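Local coordinates for blue (Type 1) copper domain protein (Nitrosopumilus maritimus, PDB 5FC9) that binds copper in a purple type 1 centre with an open, water-occupied coordination position and, as a cupredoxin domain, probably transfers electrons, at residues P41-S46 with Y80-H85; T33-D38 with G65-H70; I6-Y11 with D37-H42; E75-Y80 with V89-V94. All coordinates share one frame; numbering follows the deposited sequence.

Interaction 1 of 4, residues P41-S46 with Y80-H85. With CU (copper (II) ion), chain E.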
# COMPACT_ATOMS: atom_id res chain seq x y z
N PRO A 41 18.89 2.69 -7.89
CA PRO A 41 19.54 3.74 -7.08
C PRO A 41 18.71 4.14 -5.86
O PRO A 41 17.47 4.09 -5.89
CB PRO A 41 19.65 4.91 -8.06
CG PRO A 41 19.54 4.31 -9.41
CD PRO A 41 18.63 3.13 -9.27
N HIS A 42 19.41 4.55 -4.81
CA HIS A 42 18.79 5.08 -3.61
C HIS A 42 19.58 6.28 -3.15
O HIS A 42 20.70 6.49 -3.61
CB HIS A 42 18.75 4.04 -2.50
CG HIS A 42 17.76 2.94 -2.76
ND1 HIS A 42 16.40 3.15 -2.77
CD2 HIS A 42 17.95 1.63 -3.02
CE1 HIS A 42 15.78 2.01 -3.02
NE2 HIS A 42 16.70 1.07 -3.18
N ASN A 43 19.01 7.06 -2.25
CA ASN A 43 19.84 8.04 -1.55
C ASN A 43 19.41 8.09 -0.09
O ASN A 43 18.42 7.47 0.32
CB ASN A 43 19.77 9.42 -2.22
CG ASN A 43 18.37 9.99 -2.28
OD1 ASN A 43 17.72 10.14 -1.26
ND2 ASN A 43 17.91 10.30 -3.48
N ILE A 44 20.20 8.80 0.71
CA ILE A 44 19.96 8.92 2.14
C ILE A 44 19.91 10.41 2.46
O ILE A 44 20.90 11.12 2.30
CB ILE A 44 21.07 8.24 2.97
CG1 ILE A 44 21.09 6.72 2.70
CG2 ILE A 44 20.90 8.54 4.45
CD1 ILE A 44 19.82 6.00 3.12
N GLN A 45 18.74 10.89 2.90
CA GLN A 45 18.60 12.31 3.25
C GLN A 45 18.00 12.49 4.62
O GLN A 45 16.92 11.96 4.91
CB GLN A 45 17.71 13.04 2.23
CG GLN A 45 18.06 12.79 0.79
CD GLN A 45 19.33 13.47 0.38
OE1 GLN A 45 19.63 14.57 0.86
NE2 GLN A 45 20.09 12.84 -0.50
N SER A 46 18.66 13.27 5.47
CA SER A 46 18.08 13.64 6.76
C SER A 46 16.83 14.50 6.51
O SER A 46 16.81 15.34 5.61
CB SER A 46 19.11 14.40 7.60
OG SER A 46 19.79 15.34 6.80
N TYR A 80 15.63 9.85 8.60
CA TYR A 80 16.09 10.05 7.24
C TYR A 80 15.22 9.27 6.28
O TYR A 80 14.52 8.35 6.68
CB TYR A 80 17.56 9.62 7.08
CG TYR A 80 17.75 8.14 7.27
CD1 TYR A 80 17.98 7.62 8.53
CD2 TYR A 80 17.70 7.27 6.19
CE1 TYR A 80 18.16 6.24 8.73
CE2 TYR A 80 17.86 5.90 6.37
CZ TYR A 80 18.09 5.39 7.63
OH TYR A 80 18.25 4.04 7.82
N TYR A 81 15.28 9.63 5.01
CA TYR A 81 14.50 8.90 4.02
C TYR A 81 15.31 8.82 2.73
O TYR A 81 16.48 9.21 2.69
CB TYR A 81 13.11 9.58 3.88
CG TYR A 81 12.94 10.71 2.88
CD1 TYR A 81 11.70 10.95 2.30
CD2 TYR A 81 14.02 11.49 2.44
CE1 TYR A 81 11.53 11.97 1.35
CE2 TYR A 81 13.85 12.48 1.50
CZ TYR A 81 12.61 12.72 0.97
OH TYR A 81 12.44 13.73 0.04
N CYS A 82 14.69 8.31 1.68
CA CYS A 82 15.22 8.33 0.32
C CYS A 82 14.31 9.18 -0.53
O CYS A 82 13.10 8.96 -0.53
CB CYS A 82 15.30 6.90 -0.25
SG CYS A 82 15.71 6.82 -2.01
N SER A 83 14.86 10.14 -1.27
CA SER A 83 13.97 11.03 -2.01
C SER A 83 13.27 10.30 -3.18
O SER A 83 12.23 10.75 -3.66
CB SER A 83 14.71 12.28 -2.49
OG SER A 83 15.66 11.98 -3.50
N PHE A 84 13.83 9.17 -3.62
CA PHE A 84 13.21 8.39 -4.67
C PHE A 84 12.08 7.52 -4.14
O PHE A 84 11.12 7.21 -4.84
CB PHE A 84 14.22 7.49 -5.37
CG PHE A 84 15.45 8.20 -5.86
CD1 PHE A 84 15.37 9.48 -6.37
CD2 PHE A 84 16.67 7.56 -5.82
CE1 PHE A 84 16.51 10.12 -6.82
CE2 PHE A 84 17.81 8.20 -6.28
CZ PHE A 84 17.73 9.48 -6.77
N HIS A 85 12.22 7.10 -2.89
CA HIS A 85 11.22 6.26 -2.24
C HIS A 85 10.92 6.81 -0.86
O HIS A 85 11.36 6.27 0.14
CB HIS A 85 11.70 4.81 -2.14
CG HIS A 85 12.32 4.31 -3.42
ND1 HIS A 85 13.68 4.26 -3.62
CD2 HIS A 85 11.75 3.85 -4.56
CE1 HIS A 85 13.93 3.80 -4.83
NE2 HIS A 85 12.77 3.55 -5.43
CU CU E . 15.23 4.68 -2.33
O HOH W 1 14.78 3.94 -0.26

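Interaction 2 of 4, residues T33-D38 with G65-H70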
# COMPACT_ATOMS: atom_id res chain seq x y z
N THR A 33 27.73 3.65 8.33
CA THR A 33 27.89 3.36 6.91
C THR A 33 26.63 2.73 6.34
O THR A 33 26.20 1.67 6.80
CB THR A 33 29.07 2.41 6.66
OG1 THR A 33 30.26 2.97 7.22
CG2 THR A 33 29.27 2.20 5.16
N TRP A 34 26.05 3.39 5.35
CA TRP A 34 24.94 2.80 4.58
C TRP A 34 25.48 2.11 3.35
O TRP A 34 26.37 2.64 2.68
CB TRP A 34 23.94 3.87 4.12
CG TRP A 34 23.02 4.45 5.15
CD1 TRP A 34 21.71 4.09 5.37
CD2 TRP A 34 23.29 5.54 6.03
NE1 TRP A 34 21.16 4.88 6.36
CE2 TRP A 34 22.11 5.77 6.79
CE3 TRP A 34 24.41 6.33 6.28
CZ2 TRP A 34 22.03 6.76 7.76
CZ3 TRP A 34 24.33 7.32 7.25
CH2 TRP A 34 23.15 7.52 7.98
N THR A 35 24.92 0.94 3.01
CA THR A 35 25.28 0.28 1.77
C THR A 35 24.01 0.02 0.97
O THR A 35 23.03 -0.48 1.52
CB THR A 35 26.01 -1.05 2.02
OG1 THR A 35 27.22 -0.80 2.75
CG2 THR A 35 26.36 -1.72 0.71
N ASN A 36 24.04 0.36 -0.31
CA ASN A 36 22.92 0.02 -1.19
C ASN A 36 23.07 -1.39 -1.78
O ASN A 36 23.84 -1.59 -2.71
CB ASN A 36 22.76 1.04 -2.32
CG ASN A 36 21.52 0.78 -3.16
OD1 ASN A 36 20.69 -0.03 -2.78
ND2 ASN A 36 21.40 1.44 -4.31
N ASP A 37 22.32 -2.35 -1.24
CA ASP A 37 22.34 -3.72 -1.75
C ASP A 37 21.21 -3.95 -2.74
O ASP A 37 21.08 -5.04 -3.30
CB ASP A 37 22.24 -4.73 -0.62
CG ASP A 37 23.57 -4.99 0.07
OD1 ASP A 37 24.62 -4.51 -0.42
OD2 ASP A 37 23.56 -5.69 1.10
N ASP A 38 20.40 -2.92 -2.95
CA ASP A 38 19.24 -3.03 -3.85
C ASP A 38 19.67 -2.90 -5.31
O ASP A 38 20.80 -2.48 -5.61
CB ASP A 38 18.21 -1.95 -3.49
CG ASP A 38 16.79 -2.33 -3.89
OD1 ASP A 38 16.60 -3.40 -4.51
OD2 ASP A 38 15.89 -1.53 -3.58
N GLY A 65 25.74 -1.33 -4.65
CA GLY A 65 27.05 -1.57 -4.06
C GLY A 65 27.71 -0.34 -3.45
O GLY A 65 28.69 -0.48 -2.71
N ASP A 66 27.18 0.84 -3.75
CA ASP A 66 27.74 2.08 -3.22
C ASP A 66 27.47 2.24 -1.73
O ASP A 66 26.50 1.71 -1.19
CB ASP A 66 27.18 3.32 -3.95
CG ASP A 66 27.86 3.56 -5.27
OD1 ASP A 66 28.86 2.88 -5.57
OD2 ASP A 66 27.39 4.47 -6.00
N ARG A 67 28.34 3.02 -1.10
CA ARG A 67 28.27 3.26 0.33
C ARG A 67 28.24 4.75 0.62
O ARG A 67 28.71 5.56 -0.19
CB ARG A 67 29.46 2.61 1.03
CG ARG A 67 29.47 1.10 0.90
CD ARG A 67 30.39 0.42 1.89
NE ARG A 67 29.93 -0.93 2.18
CZ ARG A 67 30.42 -2.03 1.62
NH1 ARG A 67 31.42 -1.96 0.75
NH2 ARG A 67 29.91 -3.22 1.94
N PHE A 68 27.67 5.10 1.76
CA PHE A 68 27.63 6.48 2.23
C PHE A 68 27.90 6.49 3.72
O PHE A 68 27.36 5.67 4.46
CB PHE A 68 26.28 7.13 1.92
CG PHE A 68 26.09 8.47 2.58
CD1 PHE A 68 26.82 9.58 2.18
CD2 PHE A 68 25.17 8.62 3.61
CE1 PHE A 68 26.64 10.81 2.79
CE2 PHE A 68 24.99 9.84 4.24
CZ PHE A 68 25.73 10.94 3.82
N GLU A 69 28.76 7.40 4.16
CA GLU A 69 29.13 7.46 5.57
C GLU A 69 28.82 8.82 6.18
O GLU A 69 28.90 9.84 5.52
CB GLU A 69 30.62 7.15 5.76
CG GLU A 69 31.02 5.74 5.34
CD GLU A 69 32.34 5.29 5.94
OE1 GLU A 69 33.21 6.16 6.17
OE2 GLU A 69 32.50 4.07 6.18
N HIS A 70 28.44 8.80 7.46
CA HIS A 70 28.31 10.03 8.24
C HIS A 70 28.73 9.81 9.69
O HIS A 70 28.37 8.80 10.31
CB HIS A 70 26.87 10.54 8.18
CG HIS A 70 26.66 11.84 8.91
ND1 HIS A 70 27.11 13.04 8.42
CD2 HIS A 70 26.04 12.12 10.08
CE1 HIS A 70 26.78 14.01 9.26
NE2 HIS A 70 26.13 13.47 10.27

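Interaction 3 of 4, residues I6-Y11 with D37-H42. With CU (copper (II) ion), chain E.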
# COMPACT_ATOMS: atom_id res chain seq x y z
N ILE A 6 20.56 -1.12 2.84
CA ILE A 6 19.37 -0.96 2.01
C ILE A 6 19.20 -2.25 1.22
O ILE A 6 20.01 -2.54 0.33
CB ILE A 6 19.47 0.25 1.05
CG1 ILE A 6 19.95 1.51 1.79
CG2 ILE A 6 18.13 0.50 0.38
CD1 ILE A 6 20.24 2.67 0.85
N PRO A 7 18.19 -3.07 1.56
CA PRO A 7 18.17 -4.40 0.96
C PRO A 7 17.55 -4.44 -0.42
O PRO A 7 16.86 -3.51 -0.86
CB PRO A 7 17.31 -5.20 1.95
CG PRO A 7 16.32 -4.18 2.46
CD PRO A 7 17.15 -2.91 2.60
N ASN A 8 17.79 -5.55 -1.11
CA ASN A 8 17.08 -5.82 -2.33
C ASN A 8 15.59 -5.78 -2.04
O ASN A 8 15.13 -6.37 -1.06
CB ASN A 8 17.47 -7.17 -2.91
CG ASN A 8 16.76 -7.45 -4.22
OD1 ASN A 8 15.70 -8.06 -4.24
ND2 ASN A 8 17.34 -7.00 -5.32
N GLY A 9 14.85 -5.07 -2.88
CA GLY A 9 13.41 -4.95 -2.70
C GLY A 9 12.97 -3.74 -1.91
O GLY A 9 11.77 -3.55 -1.66
N ASN A 10 13.92 -2.91 -1.50
CA ASN A 10 13.59 -1.66 -0.81
C ASN A 10 12.74 -0.72 -1.69
O ASN A 10 11.98 0.10 -1.19
CB ASN A 10 14.89 -0.98 -0.35
CG ASN A 10 14.64 0.32 0.41
OD1 ASN A 10 14.72 1.40 -0.17
ND2 ASN A 10 14.32 0.21 1.70
N TYR A 11 12.85 -0.86 -3.01
CA TYR A 11 12.02 -0.05 -3.91
C TYR A 11 10.53 -0.41 -3.86
O TYR A 11 9.70 0.34 -4.36
CB TYR A 11 12.50 -0.19 -5.36
CG TYR A 11 12.42 -1.60 -5.91
CD1 TYR A 11 13.51 -2.46 -5.82
CD2 TYR A 11 11.26 -2.07 -6.51
CE1 TYR A 11 13.44 -3.75 -6.31
CE2 TYR A 11 11.19 -3.35 -7.01
CZ TYR A 11 12.28 -4.19 -6.90
OH TYR A 11 12.23 -5.48 -7.39
N ASP A 37 22.32 -2.35 -1.24
CA ASP A 37 22.34 -3.72 -1.75
C ASP A 37 21.21 -3.95 -2.74
O ASP A 37 21.08 -5.04 -3.30
CB ASP A 37 22.24 -4.73 -0.62
CG ASP A 37 23.57 -4.99 0.07
OD1 ASP A 37 24.62 -4.51 -0.42
OD2 ASP A 37 23.56 -5.69 1.10
N ASP A 38 20.40 -2.92 -2.95
CA ASP A 38 19.24 -3.03 -3.85
C ASP A 38 19.67 -2.90 -5.31
O ASP A 38 20.80 -2.48 -5.61
CB ASP A 38 18.21 -1.95 -3.49
CG ASP A 38 16.79 -2.33 -3.89
OD1 ASP A 38 16.60 -3.40 -4.51
OD2 ASP A 38 15.89 -1.53 -3.58
N SER A 39 18.77 -3.24 -6.23
CA SER A 39 19.05 -3.23 -7.66
C SER A 39 18.63 -1.95 -8.37
O SER A 39 18.58 -1.91 -9.61
CB SER A 39 18.34 -4.41 -8.33
OG SER A 39 16.93 -4.30 -8.14
N VAL A 40 18.31 -0.91 -7.60
CA VAL A 40 18.00 0.41 -8.15
C VAL A 40 18.73 1.47 -7.33
O VAL A 40 19.15 1.20 -6.20
CB VAL A 40 16.48 0.72 -8.15
CG1 VAL A 40 15.72 -0.33 -8.98
CG2 VAL A 40 15.93 0.82 -6.73
N PRO A 41 18.89 2.69 -7.89
CA PRO A 41 19.54 3.74 -7.08
C PRO A 41 18.71 4.14 -5.86
O PRO A 41 17.47 4.09 -5.89
CB PRO A 41 19.65 4.91 -8.06
CG PRO A 41 19.54 4.31 -9.41
CD PRO A 41 18.63 3.13 -9.27
N HIS A 42 19.41 4.55 -4.81
CA HIS A 42 18.79 5.08 -3.61
C HIS A 42 19.58 6.28 -3.15
O HIS A 42 20.70 6.49 -3.61
CB HIS A 42 18.75 4.04 -2.50
CG HIS A 42 17.76 2.94 -2.76
ND1 HIS A 42 16.40 3.15 -2.77
CD2 HIS A 42 17.95 1.63 -3.02
CE1 HIS A 42 15.78 2.01 -3.02
NE2 HIS A 42 16.70 1.07 -3.18
CU CU E . 15.23 4.68 -2.33
O HOH W 2 20.07 -6.36 -5.42
O HOH W 1 14.78 3.94 -0.26

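Interaction 4 of 4, residues E75-Y80 with V89-V94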
# COMPACT_ATOMS: atom_id res chain seq x y z
N GLU A 75 24.22 13.61 20.36
CA GLU A 75 23.10 12.77 20.77
C GLU A 75 21.80 13.30 20.16
O GLU A 75 21.68 14.50 19.87
CB GLU A 75 23.00 12.72 22.30
CG GLU A 75 24.23 12.16 23.01
CD GLU A 75 25.29 13.22 23.33
OE1 GLU A 75 25.30 14.30 22.71
OE2 GLU A 75 26.14 12.93 24.20
N GLY A 76 20.84 12.40 19.96
CA GLY A 76 19.57 12.79 19.38
C GLY A 76 18.97 11.68 18.54
O GLY A 76 19.60 10.65 18.32
N VAL A 77 17.75 11.89 18.08
CA VAL A 77 17.07 10.94 17.21
C VAL A 77 16.99 11.55 15.82
O VAL A 77 16.45 12.64 15.64
CB VAL A 77 15.68 10.58 17.74
CG1 VAL A 77 14.95 9.66 16.76
CG2 VAL A 77 15.79 9.93 19.11
N TYR A 78 17.57 10.86 14.84
CA TYR A 78 17.71 11.42 13.51
C TYR A 78 16.92 10.62 12.47
O TYR A 78 17.27 9.47 12.19
CB TYR A 78 19.19 11.48 13.13
CG TYR A 78 20.01 12.32 14.09
CD1 TYR A 78 20.64 11.74 15.19
CD2 TYR A 78 20.13 13.68 13.90
CE1 TYR A 78 21.38 12.53 16.06
CE2 TYR A 78 20.86 14.47 14.76
CZ TYR A 78 21.48 13.89 15.84
OH TYR A 78 22.22 14.69 16.69
N LYS A 79 15.88 11.22 11.92
CA LYS A 79 15.09 10.59 10.86
C LYS A 79 15.76 10.81 9.50
O LYS A 79 16.37 11.85 9.26
CB LYS A 79 13.67 11.16 10.81
CG LYS A 79 12.84 10.93 12.05
CD LYS A 79 11.45 11.54 11.91
CE LYS A 79 11.16 12.51 13.05
NZ LYS A 79 12.11 13.65 13.08
N TYR A 80 15.63 9.85 8.60
CA TYR A 80 16.09 10.05 7.24
C TYR A 80 15.22 9.27 6.28
O TYR A 80 14.52 8.35 6.68
CB TYR A 80 17.56 9.62 7.08
CG TYR A 80 17.75 8.14 7.27
CD1 TYR A 80 17.98 7.62 8.53
CD2 TYR A 80 17.70 7.27 6.19
CE1 TYR A 80 18.16 6.24 8.73
CE2 TYR A 80 17.86 5.90 6.37
CZ TYR A 80 18.09 5.39 7.63
OH TYR A 80 18.25 4.04 7.82
N VAL A 89 11.49 5.33 5.38
CA VAL A 89 12.03 6.24 6.39
C VAL A 89 12.63 5.44 7.55
O VAL A 89 12.02 4.49 8.06
CB VAL A 89 10.93 7.19 6.91
CG1 VAL A 89 10.42 8.06 5.78
CG2 VAL A 89 9.77 6.43 7.54
N GLY A 90 13.85 5.81 7.94
CA GLY A 90 14.53 5.13 9.02
C GLY A 90 15.03 6.10 10.08
O GLY A 90 14.84 7.31 9.96
N LEU A 91 15.65 5.54 11.11
CA LEU A 91 16.17 6.30 12.24
C LEU A 91 17.60 5.95 12.57
O LEU A 91 18.02 4.80 12.45
CB LEU A 91 15.32 6.07 13.49
CG LEU A 91 13.83 6.33 13.39
CD1 LEU A 91 13.18 5.89 14.67
CD2 LEU A 91 13.62 7.81 13.21
N VAL A 92 18.34 6.95 13.03
CA VAL A 92 19.59 6.73 13.75
C VAL A 92 19.42 7.35 15.13
O VAL A 92 19.12 8.55 15.24
CB VAL A 92 20.80 7.36 13.03
CG1 VAL A 92 22.08 7.14 13.83
CG2 VAL A 92 20.94 6.80 11.63
N THR A 93 19.57 6.54 16.16
CA THR A 93 19.38 7.01 17.53
C THR A 93 20.73 7.04 18.23
O THR A 93 21.33 6.00 18.49
CB THR A 93 18.40 6.12 18.29
OG1 THR A 93 17.12 6.16 17.64
CG2 THR A 93 18.24 6.61 19.73
N VAL A 94 21.19 8.26 18.51
CA VAL A 94 22.51 8.50 19.06
C VAL A 94 22.40 8.87 20.54
O VAL A 94 21.69 9.81 20.90
CB VAL A 94 23.22 9.62 18.30
CG1 VAL A 94 24.66 9.73 18.77
CG2 VAL A 94 23.16 9.36 16.80
O HOH W 3 18.30 3.01 10.23

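Interaction 1 of 4, residues P41-S46 with Y80-H85
His42, Cys82 and His85 meet through the copper ion. Both rings bind it through ND1: the distance from the copper ion CU is 2.0 Å to His42 ND1, 2.1 Å from CU to His85 ND1, and 2.2 Å from CU to Cys82 SG. With SG anti to the backbone N (chi1 171°), the sulfur also reaches the edge of the His42 ring, in its plane; the two imidazole planes stand 58° apart.

Hydrogen bonds tie the ligand loop down. Asn43 N donates to Cys82 SG over 3.3 Å in a nearly straight line (170°), and weak bonds from Phe84 N and His85 N reach the same sulfur. Both ends of the Asn43 amide are held by Ser83: OD1 accepts from Ser83 N at 2.9 Å, and ND2 donates to Ser83 OG close to the amide plane, which fixes the rotation of the group. Beyond it, Gln45 and Tyr81 form an antiparallel hydrogen-bonded pair.

Packing completes the contact. Asn43 ND2 sits 3.3 Å above the centre of the Phe84 ring, and Ile44 CD1 lies 3.8 Å from Tyr80 CE2.

Two histidines and a cysteine around copper are the signature of a cupredoxin type 1 site, here with a water as fourth ligand, consistent with an open centre.

Interaction 2 of 4, residues T33-D38 with G65-H70
Trp34 and Phe68 form the tightly packed side of this antiparallel pair of strands. Their side chains run side by side and point the same way; Trp34 CE3 comes to 3.6 Å from Phe68 CD2, and the six-membered indole ring and the phenyl plane are 34° apart, so the two meet obliquely. The carbonyl oxygen of Phe68 lies in the indole plane, at the ring's edge, with CB of His70 farther along that edge. The backbones pair directly: Trp34 N donates to Phe68 O at 2.8 Å and Phe68 N returns a bond to Trp34 O. The ladder continues through Asn36 N to Asp66 O and closes with Gly65 N to Asn36 O, at 2.7 Å. Asn36 OD1 then accepts from Asp38 N, an Asx turn just past the end of the strand.

The other face is polar; Thr33 and Thr35 are buried, but Arg67 and Glu69 lie exposed, and apolar contact is sparse. Thr33 OG1 donates to Glu69 OE2 over 2.7 Å, meeting the carboxylate 38° above its plane. Arg67 stretches its chain from CG to NE alongside Thr35, and NE gives Thr35 OG1 a bent bond of 2.8 Å, 30° out of the guanidinium plane. Thr33 CG2 stays 3.9 Å from Arg67 CD.

Strand 30-36 is the middle strand of a three-stranded sheet, flanked by strand 67-72 and, in parallel, strand 3-6. Trp34 turns into the sandwich, where it meets Tyr80 of the other sheet edge-to-face and packs on Ile4 and Ile44.

Interaction 3 of 4, residues I6-Y11 with D37-H42
The Asp38 carboxylate gathers hydrogen bonds from the turn at Gly9, from Tyr11 and from its own loop. OD1 of Asp38 accepts from Gly9 N at 2.9 Å and from Ser39 N at 2.8 Å, the two donors arriving from opposite faces of the carboxylate plane. OD2 takes His42 NE2 on its anti side over 2.8 Å in a nearly straight bond (169°), and a weak one from Tyr11 N. With CG anti to the backbone N (chi1 -154°), CG comes close to Pro7 O and Gly9 N. Because Asp38 OD2 lies in the plane of the His42 ring and takes NE2 while ND1 binds copper, Asp38 is a second-shell residue that fixes the rotation of the imidazole.

Residues Pro7 to Asn10 form a type II beta turn, closed by Asn10 N to Pro7 O, with Gly9 at positive phi (94°). It brings the loop after strand 3-6 against the His42 loop of the cupredoxin domain.

Packing involves both rings. Ile6 CG2 lies over one face of the His42 ring, 3.6 Å from CD2. The Tyr11 ring is nearly coplanar with the Asp38 carboxylate, which sits at its edge, and Tyr11 CB touches Val40 CG2 at 3.8 Å.

Two waters take part. The copper-bound one donates to Asn10 OD1 over a short 2.5 Å, while Asn10 ND2 is hydrogen-bonded to Gly17 O; another links Asn8 ND2 to Asp37 O. Across the assembly, Tyr11 OH is hydrogen-bonded to Ser39 OG of the third subunit.

Interaction 4 of 4, residues E75-Y80 with V89-V94
Tyr80 lays its ring over the backbone of Gly90, and no other residue of this contact has more surface buried by it. CG stands between the backbone N and the carbonyl carbon (chi1 65°), and the Gly90 contacts show where the ring lies. Gly90 CA lies 3.7 Å above the ring plane, offset toward the rim; having no side chain, Gly90 lets the aromatic face approach, and Tyr80 CE1 comes within 3.4 Å of Gly90 C. At the ring's edge a water sits 2.6 Å from Tyr80 OH and hydrogen-bonds to Leu91 O as well.

Val94, next in buried area, works at the opposite end of the ladder. Its N and O both bond with Gly76, and CG2, anti to the carbonyl carbon, reaches Tyr78 CE1 at 3.7 Å. Val92 lies between them on the same face: its backbone exchanges hydrogen bonds with Tyr78, the Tyr78 N to Val92 O bond measuring 2.8 Å, and its CG2 meets Tyr80 CE1 at 4.1 Å.

On the reverse face Lys79 and Leu91 run side by side, tight at 3.4 Å between Lys79 CG and Leu91 CD2, and Val77 lies beside Thr93. Lys79, Leu91 and Thr93 also pack against the second subunit.

The axes, 160° apart and 4.7 Å at closest approach, describe the antiparallel hairpin whose connecting loop carries Cys82 and His85. Strand 89-94 is flanked in turn by strand 23-26 and strand 76-81 by strand 45-47; Val92 and Val94 face inward onto Phe72 of strand 67-72.

Interactions 2 and 4 are strand ladders in the two facing sheets of the sandwich and lie on opposite sides of the chain's centre; Trp34 of one touches Tyr80 and Val92 of the other across the core, while their outer faces differ, polar with charged side chains exposed in the first, packed against another subunit in the second. Interactions 1 and 4 share Tyr80 and strand 76-81. Interactions 1 and 3 share Pro41, His42, the copper and its water: interaction 1 begins as strand pairing and gives way to metal bonds and side-chain hydrogen bonds, whereas interaction 3 has no regular pairing. Asp37 and Asp38 join interaction 2 to interaction 3, linking sheet end to copper loop.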